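Local coordinates for protein 4-hydroxybenzoyl-CoA thioesterase (Staphylococcus aureus, PDB 6FDG) that probably hydrolyses acyl-CoA thioesters, consistent with a DHNA-CoA thioesterase of the vitamin K2 pathway built on the hotdog fold, at residues 32-35 with 36-40; 46-50 with 51-55; 133-136 with 137-141; 147-150 with 151-154. All coordinates share one frame; numbering follows the deposited sequence.

How the interactions relate
Interactions 1 and 3 are pieces of long helices, 26-41 and 127-141, each held by a ladder of i to i+4 backbone bonds; they meet each other directly, I38 CG1 lying 3.3 Å from Y133 OH. Interaction 1 is the more central, about 6 Å from the centre of the chain to its own centre, against about 16 or 17 Å for the other three. Interaction 2 replaces the ladder with bent turn bonds where helix 45-50 gives way to strand 53-54, and, like interaction 1, it reaches the second subunit. Interaction 4 is a surface turn with apolar side-chain contacts; its I148 and D150 pack against Y37 and K40 of interaction 1.

Interaction 1: 32-35 with 36-40; sequences VARL and DYISK
D36 OD2 is gripped by two groups, K40 NZ at 2.8 Å and T6 OG1 of strand 2-9, while D36 N reaches back across the contact and donates to V32 O at 3.0 Å. D36 and K40, four residues apart on the same helix, form a salt bridge in which the ammonium meets OD2 on the syn side of the carboxylate, 21° out of its plane. The backbone ladder around them is regular. I38 N donates to R34 O at 3.0 Å with an N-H...O angle of 164°, and Y37 N and S39 N donate to A33 O and L35 O, the A33 bond being the shortest of these four backbone bonds at 2.9 Å. I38 CG1 packs against R34 O at 3.3 Å; with CG1 beside the backbone N (chi1 -68°), the isoleucine branch is laid back along the helix, which explains that approach. Side chains add a thin apolar layer, since L35 CD2 and I38 CD1 approach only to 4.4 Å. Helix 26-41 is the central helix around which the hotdog sheet wraps: A33 and Y37 pack on strand 73-83, and Y37 and I38 reach helix 127-141. L35 packs on Y70 of the second subunit. Because OD2 has both a lysine and a threonine partner, its negative charge is probably well compensated, and D36 ties the helix surface to strand 2-9.

Interaction 2: 46-50 with 51-55; sequences ADMEK and QGIIS
M48 and I53 form the tight side of this helix-to-strand turn. M48 CG lies 4.0 Å from I53 CB, the two side chains crossing obliquely. M48 O receives Q51 N at 3.1 Å, the donor standing 62° out of the carbonyl plane as the chain curls off the helix; D47 O is a second, weak acceptor for Q51 N at 3.5 Å. The helix ends in a Schellman pattern: G52 N closes on E49 O at 2.9 Å, I53 N on M48 O by a longer, weak bond, and G52 takes a positive phi (78°). A CA-H...O contact, E49 CA to I53 O at 3.3 Å, completes the return. E49 OE2, weakly bonded to Y45 OH, passes 3.8 Å from I54 CG2, while OE1 forms a salt bridge to K17 of the third subunit. The loose side belongs to the exposed side chains of D47, K50 and Q51; with CG beside the backbone N (chi1 -59°), Q51 CG comes to 3.7 Å from D47 O. M48 and I53 lie over C111 of strand 101-113 and against F126, while backbone bonds from G52 to E114 and from I54 to I112 join the segment after helix 45-50 to the strand 101-113 side of the sheet.

Interaction 3: 133-136 with 137-141; sequences YSKV and QALNN
Helix 127-141 supplies this contact, in which V136 and N140 stand one turn apart. N140 N donates to V136 O at 2.8 Å, nearly along the C=O axis, and the N140 amide is laid back over the same carbonyl: CG sits beside the backbone N (chi1 -75°), which brings CG to 3.4 Å from V136 O. The two side chains run side by side in the same direction, N140 ND2 being 3.6 Å from V136 CG1, while N140 OD1 accepts from I2 N at the start of the chain. L139 N bonds K135 O at 3.0 Å in the carbonyl plane, with an N-H...O angle of 161°, and Q137 N and A138 N form the preceding rungs of the i to i+4 ladder, to Y133 O and S134 O. This helix lies beside the central helix 26-41: V136 packs on Y37 and L41, and Y133 on I38 and L41, with the Y133 hydroxyl bonded to that of Y90. K135 and L139 lie toward the more exposed side of the helix, K135 CG 4.2 Å from L139 CD1. Q137 turns at chi2 (62°), a bend that lets NE2 form a weak 3.0 Å bond to N141 OD1 while OE1 takes Y83 N.

Interaction 4: 147-150 with 151-154; sequences EIMD and GIDS
M149 and I152 flank the corners, D150 and G151, of a type II beta turn, and their side chains meet across it: M149 SD lies 3.6 Å from I152 CD1, an apolar contact. Two different conformations bring them together. M149 CG occupies the crowded position between the backbone N and the carbonyl carbon (chi1 61°), and the chain then runs straight before bending at the thioether (chi3 100°). I152 instead has CG1 beside the backbone N and an extended chain beyond it, which carries CD1 to the sulfur. Between them G151 has the positive phi of 91° that a type II turn requires at its third position. The next two residues bring the chain back, D153 lying at the centre of an inverse gamma turn. I148, the buried residue of the group, packs on Y37, K40 and L41 of helix 26-41 and on I2 and S4 of strand 2-9, and its backbone bonds Y3. D150 is exposed and also touches K40. The CG2 branch of I148 is anti to the carbonyl carbon, beside the backbone N, and it is this methyl that meets the serine: past the turn, S154 OG rests 3.6 Å from I148 CG2.

Interaction 1: 32-35 with 36-40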
loop_
_atom_site.group_PDB
_atom_site.type_symbol
_atom_site.label_atom_id
_atom_site.label_comp_id
_atom_site.label_asym_id
_atom_site.label_seq_id
_atom_site.Cartn_x
_atom_site.Cartn_y
_atom_site.Cartn_z
ATOM N N VAL A 32 -1.580 -13.843 -0.408
ATOM C CA VAL A 32 -1.781 -14.425 -1.719
ATOM C C VAL A 32 -1.487 -15.933 -1.662
ATOM O O VAL A 32 -2.255 -16.756 -2.177
ATOM C CB VAL A 32 -0.896 -13.710 -2.763
ATOM C CG1 VAL A 32 -0.856 -14.465 -4.133
ATOM C CG2 VAL A 32 -1.391 -12.320 -2.976
ATOM N N ALA A 33 -0.430 -16.316 -1.044
ATOM C CA ALA A 33 -0.044 -17.723 -0.910
ATOM C C ALA A 33 -1.003 -18.520 -0.108
ATOM O O ALA A 33 -1.379 -19.650 -0.521
ATOM C CB ALA A 33 1.394 -17.804 -0.415
ATOM N N ARG A 34 -1.435 -17.984 1.020
ATOM C CA ARG A 34 -2.353 -18.682 1.876
ATOM C C ARG A 34 -3.736 -18.900 1.185
ATOM O O ARG A 34 -4.312 -19.988 1.251
ATOM C CB ARG A 34 -2.586 -17.786 3.154
ATOM C CG ARG A 34 -3.546 -18.335 4.129
ATOM C CD ARG A 34 -3.567 -17.533 5.425
ATOM N NE ARG A 34 -4.016 -16.173 5.276
ATOM C CZ ARG A 34 -3.255 -15.097 5.368
ATOM N NH1 ARG A 34 -3.870 -13.865 5.317
ATOM N NH2 ARG A 34 -1.933 -15.111 5.356
ATOM N N LEU A 35 -4.196 -17.904 0.453
ATOM C CA LEU A 35 -5.466 -18.021 -0.270
ATOM C C LEU A 35 -5.271 -19.039 -1.411
ATOM O O LEU A 35 -6.308 -19.717 -1.757
ATOM C CB LEU A 35 -5.933 -16.649 -0.724
ATOM C CG LEU A 35 -6.464 -15.743 0.392
ATOM C CD1 LEU A 35 -6.677 -14.303 -0.127
ATOM C CD2 LEU A 35 -7.796 -16.233 0.974
ATOM N N ASP A 36 -4.086 -19.138 -2.004
ATOM C CA ASP A 36 -3.842 -20.133 -3.053
ATOM C C ASP A 36 -3.854 -21.492 -2.399
ATOM O O ASP A 36 -4.383 -22.483 -2.985
ATOM C CB ASP A 36 -2.461 -19.848 -3.696
ATOM C CG ASP A 36 -2.154 -20.713 -4.906
ATOM O OD1 ASP A 36 -3.057 -20.908 -5.751
ATOM O OD2 ASP A 36 -0.991 -21.180 -4.943
ATOM N N TYR A 37 -3.274 -21.719 -1.214
ATOM C CA TYR A 37 -3.312 -22.988 -0.467
ATOM C C TYR A 37 -4.775 -23.378 -0.303
ATOM O O TYR A 37 -5.183 -24.529 -0.564
ATOM C CB TYR A 37 -2.570 -22.879 0.862
ATOM C CG TYR A 37 -2.649 -24.066 1.721
ATOM C CD1 TYR A 37 -3.743 -24.296 2.565
ATOM C CD2 TYR A 37 -1.611 -25.023 1.751
ATOM C CE1 TYR A 37 -3.828 -25.392 3.387
ATOM C CE2 TYR A 37 -1.656 -26.133 2.579
ATOM C CZ TYR A 37 -2.757 -26.343 3.385
ATOM O OH TYR A 37 -2.799 -27.486 4.227
ATOM N N ILE A 38 -5.601 -22.486 0.223
ATOM C CA ILE A 38 -6.978 -22.822 0.499
ATOM C C ILE A 38 -7.663 -23.206 -0.814
ATOM O O ILE A 38 -8.508 -24.188 -0.764
ATOM C CB ILE A 38 -7.611 -21.558 1.190
ATOM C CG1 ILE A 38 -7.029 -21.337 2.573
ATOM C CG2 ILE A 38 -9.177 -21.659 1.165
ATOM C CD1 ILE A 38 -7.454 -20.017 3.204
ATOM N N SER A 39 -7.492 -22.465 -1.844
ATOM C CA SER A 39 -8.121 -22.864 -3.110
ATOM C C SER A 39 -7.708 -24.252 -3.560
ATOM O O SER A 39 -8.467 -25.149 -3.979
ATOM C CB SER A 39 -7.829 -21.809 -4.133
ATOM O OG SER A 39 -8.442 -21.936 -5.383
ATOM N N LYS A 40 -6.430 -24.520 -3.518
ATOM C CA LYS A 40 -5.905 -25.842 -3.939
ATOM C C LYS A 40 -6.403 -26.915 -3.091
ATOM O O LYS A 40 -6.570 -28.103 -3.581
ATOM C CB LYS A 40 -4.371 -25.751 -4.034
ATOM C CG LYS A 40 -3.908 -24.955 -5.206
ATOM C CD LYS A 40 -2.437 -24.548 -5.233
ATOM C CE LYS A 40 -1.995 -24.048 -6.509
ATOM N NZ LYS A 40 -0.603 -23.556 -6.453
#

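Interaction 2: 46-50 with 51-55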
loop_
_atom_site.group_PDB
_atom_site.type_symbol
_atom_site.label_atom_id
_atom_site.label_comp_id
_atom_site.label_asym_id
_atom_site.label_seq_id
_atom_site.Cartn_x
_atom_site.Cartn_y
_atom_site.Cartn_z
ATOM N N ALA A 46 -13.632 -16.427 -0.509
ATOM C CA ALA A 46 -14.770 -15.519 -0.781
ATOM C C ALA A 46 -16.118 -16.203 -0.407
ATOM O O ALA A 46 -17.037 -15.512 0.025
ATOM C CB ALA A 46 -14.757 -15.151 -2.270
ATOM N N ASP A 47 -16.203 -17.524 -0.573
ATOM C CA ASP A 47 -17.425 -18.265 -0.124
ATOM C C ASP A 47 -17.592 -18.280 1.367
ATOM O O ASP A 47 -18.714 -18.094 1.853
ATOM C CB ASP A 47 -17.415 -19.701 -0.547
ATOM C CG ASP A 47 -17.654 -19.916 -2.011
ATOM O OD1 ASP A 47 -18.104 -19.014 -2.726
ATOM O OD2 ASP A 47 -17.324 -21.064 -2.425
ATOM N N MET A 48 -16.530 -18.301 2.171
ATOM C CA MET A 48 -16.614 -18.131 3.591
ATOM C C MET A 48 -17.160 -16.763 3.956
ATOM O O MET A 48 -18.065 -16.573 4.821
ATOM C CB MET A 48 -15.203 -18.366 4.212
ATOM C CG MET A 48 -15.155 -18.055 5.664
ATOM S SD MET A 48 -13.563 -18.430 6.453
ATOM C CE MET A 48 -13.722 -20.176 6.694
ATOM N N GLU A 49 -16.710 -15.694 3.266
ATOM C CA GLU A 49 -17.156 -14.343 3.559
ATOM C C GLU A 49 -18.648 -14.150 3.182
ATOM O O GLU A 49 -19.337 -13.408 3.853
ATOM C CB GLU A 49 -16.254 -13.279 2.888
ATOM C CG GLU A 49 -14.861 -13.221 3.500
ATOM C CD GLU A 49 -14.188 -11.837 3.430
ATOM O OE1 GLU A 49 -14.545 -11.098 2.498
ATOM O OE2 GLU A 49 -13.371 -11.524 4.282
ATOM N N LYS A 50 -19.078 -14.898 2.179
ATOM C CA LYS A 50 -20.512 -14.823 1.782
ATOM C C LYS A 50 -21.392 -15.322 2.866
ATOM O O LYS A 50 -22.552 -14.910 2.943
ATOM C CB LYS A 50 -20.770 -15.510 0.479
ATOM C CG LYS A 50 -20.095 -14.936 -0.745
ATOM C CD LYS A 50 -20.724 -13.776 -1.498
ATOM C CE LYS A 50 -20.394 -13.846 -3.004
ATOM N NZ LYS A 50 -20.629 -12.545 -3.707
ATOM N N GLN A 51 -20.909 -16.170 3.767
ATOM C CA GLN A 51 -21.651 -16.660 4.942
ATOM C C GLN A 51 -21.550 -15.725 6.149
ATOM O O GLN A 51 -21.972 -16.057 7.242
ATOM C CB GLN A 51 -21.189 -18.090 5.315
ATOM C CG GLN A 51 -21.336 -19.144 4.287
ATOM C CD GLN A 51 -22.772 -19.347 3.977
ATOM O OE1 GLN A 51 -23.612 -19.517 4.860
ATOM N NE2 GLN A 51 -23.069 -19.147 2.772
ATOM N N GLY A 52 -20.943 -14.536 6.026
ATOM C CA GLY A 52 -20.800 -13.654 7.115
ATOM C C GLY A 52 -19.700 -13.964 8.140
ATOM O O GLY A 52 -19.739 -13.534 9.215
ATOM N N ILE A 53 -18.705 -14.729 7.651
ATOM C CA ILE A 53 -17.559 -15.103 8.488
ATOM C C ILE A 53 -16.288 -14.524 7.840
ATOM O O ILE A 53 -16.159 -14.612 6.680
ATOM C CB ILE A 53 -17.458 -16.626 8.632
ATOM C CG1 ILE A 53 -18.730 -17.232 9.312
ATOM C CG2 ILE A 53 -16.220 -17.050 9.476
ATOM C CD1 ILE A 53 -18.984 -16.680 10.661
ATOM N N ILE A 54 -15.459 -13.907 8.685
ATOM C CA ILE A 54 -14.133 -13.370 8.229
ATOM C C ILE A 54 -13.084 -14.089 9.013
ATOM O O ILE A 54 -13.235 -14.411 10.176
ATOM C CB ILE A 54 -13.953 -11.923 8.615
ATOM C CG1 ILE A 54 -15.058 -11.084 8.020
ATOM C CG2 ILE A 54 -12.640 -11.390 8.044
ATOM C CD1 ILE A 54 -15.018 -9.716 8.577
ATOM N N SER A 55 -11.867 -14.126 8.366
ATOM C CA SER A 55 -10.692 -14.750 8.941
ATOM C C SER A 55 -9.482 -13.765 9.021
ATOM O O SER A 55 -8.673 -13.789 8.048
ATOM C CB SER A 55 -10.335 -15.961 8.179
ATOM O OG SER A 55 -9.351 -16.723 8.792
#

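Interaction 3: 133-136 with 137-141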
loop_
_atom_site.group_PDB
_atom_site.type_symbol
_atom_site.label_atom_id
_atom_site.label_comp_id
_atom_site.label_asym_id
_atom_site.label_seq_id
_atom_site.Cartn_x
_atom_site.Cartn_y
_atom_site.Cartn_z
ATOM N N TYR A 133 -9.073 -29.902 6.879
ATOM C CA TYR A 133 -7.924 -29.496 7.686
ATOM C C TYR A 133 -7.462 -30.507 8.674
ATOM O O TYR A 133 -6.306 -30.646 9.015
ATOM C CB TYR A 133 -8.227 -28.080 8.371
ATOM C CG TYR A 133 -7.964 -26.885 7.464
ATOM C CD1 TYR A 133 -8.677 -26.610 6.366
ATOM C CD2 TYR A 133 -6.926 -26.044 7.764
ATOM C CE1 TYR A 133 -8.424 -25.520 5.541
ATOM C CE2 TYR A 133 -6.661 -24.917 6.964
ATOM C CZ TYR A 133 -7.332 -24.722 5.864
ATOM O OH TYR A 133 -7.088 -23.624 5.012
ATOM N N SER A 134 -8.430 -31.254 9.257
ATOM C CA SER A 134 -8.153 -32.259 10.213
ATOM C C SER A 134 -7.432 -33.461 9.494
ATOM O O SER A 134 -6.474 -33.975 10.098
ATOM C CB SER A 134 -9.440 -32.842 10.872
ATOM O OG SER A 134 -9.973 -31.862 11.746
ATOM N N LYS A 135 -7.839 -33.792 8.347
ATOM C CA LYS A 135 -7.165 -34.851 7.555
ATOM C C LYS A 135 -5.721 -34.443 7.254
ATOM O O LYS A 135 -4.802 -35.198 7.481
ATOM C CB LYS A 135 -7.886 -35.113 6.286
ATOM C CG LYS A 135 -7.225 -36.066 5.262
ATOM C CD LYS A 135 -8.111 -36.299 4.027
ATOM C CE LYS A 135 -7.494 -37.283 3.023
ATOM N NZ LYS A 135 -7.015 -38.527 3.728
ATOM N N VAL A 136 -5.558 -33.163 6.789
ATOM C CA VAL A 136 -4.198 -32.648 6.533
ATOM C C VAL A 136 -3.369 -32.688 7.724
ATOM O O VAL A 136 -2.186 -33.026 7.684
ATOM C CB VAL A 136 -4.305 -31.239 5.823
ATOM C CG1 VAL A 136 -2.930 -30.599 5.822
ATOM C CG2 VAL A 136 -4.831 -31.365 4.428
ATOM N N GLN A 137 -3.878 -32.259 8.882
ATOM C CA GLN A 137 -3.120 -32.236 10.080
ATOM C C GLN A 137 -2.562 -33.675 10.461
ATOM O O GLN A 137 -1.404 -33.840 10.862
ATOM C CB GLN A 137 -3.901 -31.694 11.348
ATOM C CG GLN A 137 -3.114 -31.641 12.628
ATOM C CD GLN A 137 -1.968 -30.712 12.486
ATOM O OE1 GLN A 137 -2.154 -29.492 12.361
ATOM N NE2 GLN A 137 -0.758 -31.225 12.447
ATOM N N ALA A 138 -3.445 -34.631 10.304
ATOM C CA ALA A 138 -3.029 -36.034 10.588
ATOM C C ALA A 138 -1.938 -36.479 9.611
ATOM O O ALA A 138 -0.927 -37.106 10.025
ATOM C CB ALA A 138 -4.270 -36.916 10.497
ATOM N N LEU A 139 -2.097 -36.123 8.332
ATOM C CA LEU A 139 -1.056 -36.491 7.311
ATOM C C LEU A 139 0.272 -35.820 7.642
ATOM O O LEU A 139 1.377 -36.368 7.528
ATOM C CB LEU A 139 -1.522 -36.169 5.934
ATOM C CG LEU A 139 -2.704 -36.958 5.401
ATOM C CD1 LEU A 139 -3.250 -36.419 4.104
ATOM C CD2 LEU A 139 -2.327 -38.498 5.325
ATOM N N ASN A 140 0.195 -34.506 8.017
ATOM C CA ASN A 140 1.382 -33.753 8.396
ATOM C C ASN A 140 2.042 -34.419 9.597
ATOM O O ASN A 140 3.285 -34.605 9.612
ATOM C CB ASN A 140 1.046 -32.254 8.736
ATOM C CG ASN A 140 0.783 -31.465 7.546
ATOM O OD1 ASN A 140 1.076 -31.850 6.433
ATOM N ND2 ASN A 140 0.139 -30.324 7.701
ATOM N N ASN A 141 1.287 -34.861 10.604
ATOM C CA ASN A 141 1.874 -35.540 11.796
ATOM C C ASN A 141 2.539 -36.855 11.429
ATOM O O ASN A 141 3.514 -37.185 12.124
ATOM C CB ASN A 141 0.781 -35.809 12.795
ATOM C CG ASN A 141 0.266 -34.547 13.466
ATOM O OD1 ASN A 141 0.946 -33.523 13.452
ATOM N ND2 ASN A 141 -0.943 -34.625 14.058
#

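Interaction 4: 147-150 with 151-154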
loop_
_atom_site.group_PDB
_atom_site.type_symbol
_atom_site.label_atom_id
_atom_site.label_comp_id
_atom_site.label_asym_id
_atom_site.label_seq_id
_atom_site.Cartn_x
_atom_site.Cartn_y
_atom_site.Cartn_z
ATOM N N GLU A 147 2.683 -31.933 -2.657
ATOM C CA GLU A 147 2.284 -30.647 -3.160
ATOM C C GLU A 147 0.915 -30.703 -3.621
ATOM O O GLU A 147 0.605 -31.473 -4.636
ATOM C CB GLU A 147 3.156 -30.121 -4.270
ATOM C CG GLU A 147 2.906 -28.693 -4.736
ATOM C CD GLU A 147 3.422 -28.169 -6.090
ATOM O OE1 GLU A 147 4.142 -28.877 -6.753
ATOM O OE2 GLU A 147 3.028 -27.080 -6.626
ATOM N N ILE A 148 -0.032 -29.967 -3.051
ATOM C CA ILE A 148 -1.373 -29.891 -3.588
ATOM C C ILE A 148 -1.428 -28.965 -4.704
ATOM O O ILE A 148 -0.735 -27.935 -4.789
ATOM C CB ILE A 148 -2.404 -29.524 -2.479
ATOM C CG1 ILE A 148 -2.054 -28.160 -1.799
ATOM C CG2 ILE A 148 -2.474 -30.686 -1.478
ATOM C CD1 ILE A 148 -3.160 -27.683 -0.852
ATOM N N MET A 149 -2.280 -29.275 -5.686
ATOM C CA MET A 149 -2.491 -28.447 -6.867
ATOM C C MET A 149 -3.810 -28.711 -7.509
ATOM O O MET A 149 -4.464 -29.689 -7.210
ATOM C CB MET A 149 -1.383 -28.553 -7.839
ATOM C CG MET A 149 -1.305 -29.931 -8.272
ATOM S SD MET A 149 0.034 -30.274 -9.525
ATOM C CE MET A 149 1.249 -30.952 -8.426
ATOM N N ASP A 150 -4.251 -27.775 -8.401
ATOM C CA ASP A 150 -5.513 -27.978 -9.087
ATOM C C ASP A 150 -5.422 -29.151 -10.058
ATOM O O ASP A 150 -4.274 -29.308 -10.607
ATOM C CB ASP A 150 -5.899 -26.694 -9.905
ATOM C CG ASP A 150 -5.923 -25.482 -9.012
ATOM O OD1 ASP A 150 -6.790 -25.510 -8.106
ATOM O OD2 ASP A 150 -4.996 -24.657 -9.107
ATOM N N GLY A 151 -6.422 -29.928 -10.207
ATOM C CA GLY A 151 -6.433 -30.892 -11.246
ATOM C C GLY A 151 -5.887 -32.213 -10.845
ATOM O O GLY A 151 -5.818 -33.162 -11.606
ATOM N N ILE A 152 -5.370 -32.377 -9.595
ATOM C CA ILE A 152 -4.859 -33.633 -9.104
ATOM C C ILE A 152 -5.439 -33.862 -7.761
ATOM O O ILE A 152 -5.224 -32.997 -6.829
ATOM C CB ILE A 152 -3.279 -33.654 -9.072
ATOM C CG1 ILE A 152 -2.745 -33.496 -10.502
ATOM C CG2 ILE A 152 -2.780 -35.009 -8.553
ATOM C CD1 ILE A 152 -1.228 -33.450 -10.721
ATOM N N ASP A 153 -6.085 -34.988 -7.504
ATOM C CA ASP A 153 -6.648 -35.266 -6.153
ATOM C C ASP A 153 -5.576 -35.970 -5.355
ATOM O O ASP A 153 -5.422 -37.177 -5.402
ATOM C CB ASP A 153 -7.856 -36.089 -6.323
ATOM C CG ASP A 153 -8.542 -36.447 -4.964
ATOM O OD1 ASP A 153 -7.923 -36.244 -3.890
ATOM O OD2 ASP A 153 -9.674 -36.939 -5.080
ATOM N N SER A 154 -4.680 -35.189 -4.732
ATOM C CA SER A 154 -3.366 -35.741 -4.350
ATOM C C SER A 154 -3.493 -36.349 -2.987
ATOM O O SER A 154 -2.530 -37.071 -2.585
ATOM C CB SER A 154 -2.306 -34.671 -4.438
ATOM O OG SER A 154 -2.736 -33.702 -3.508
#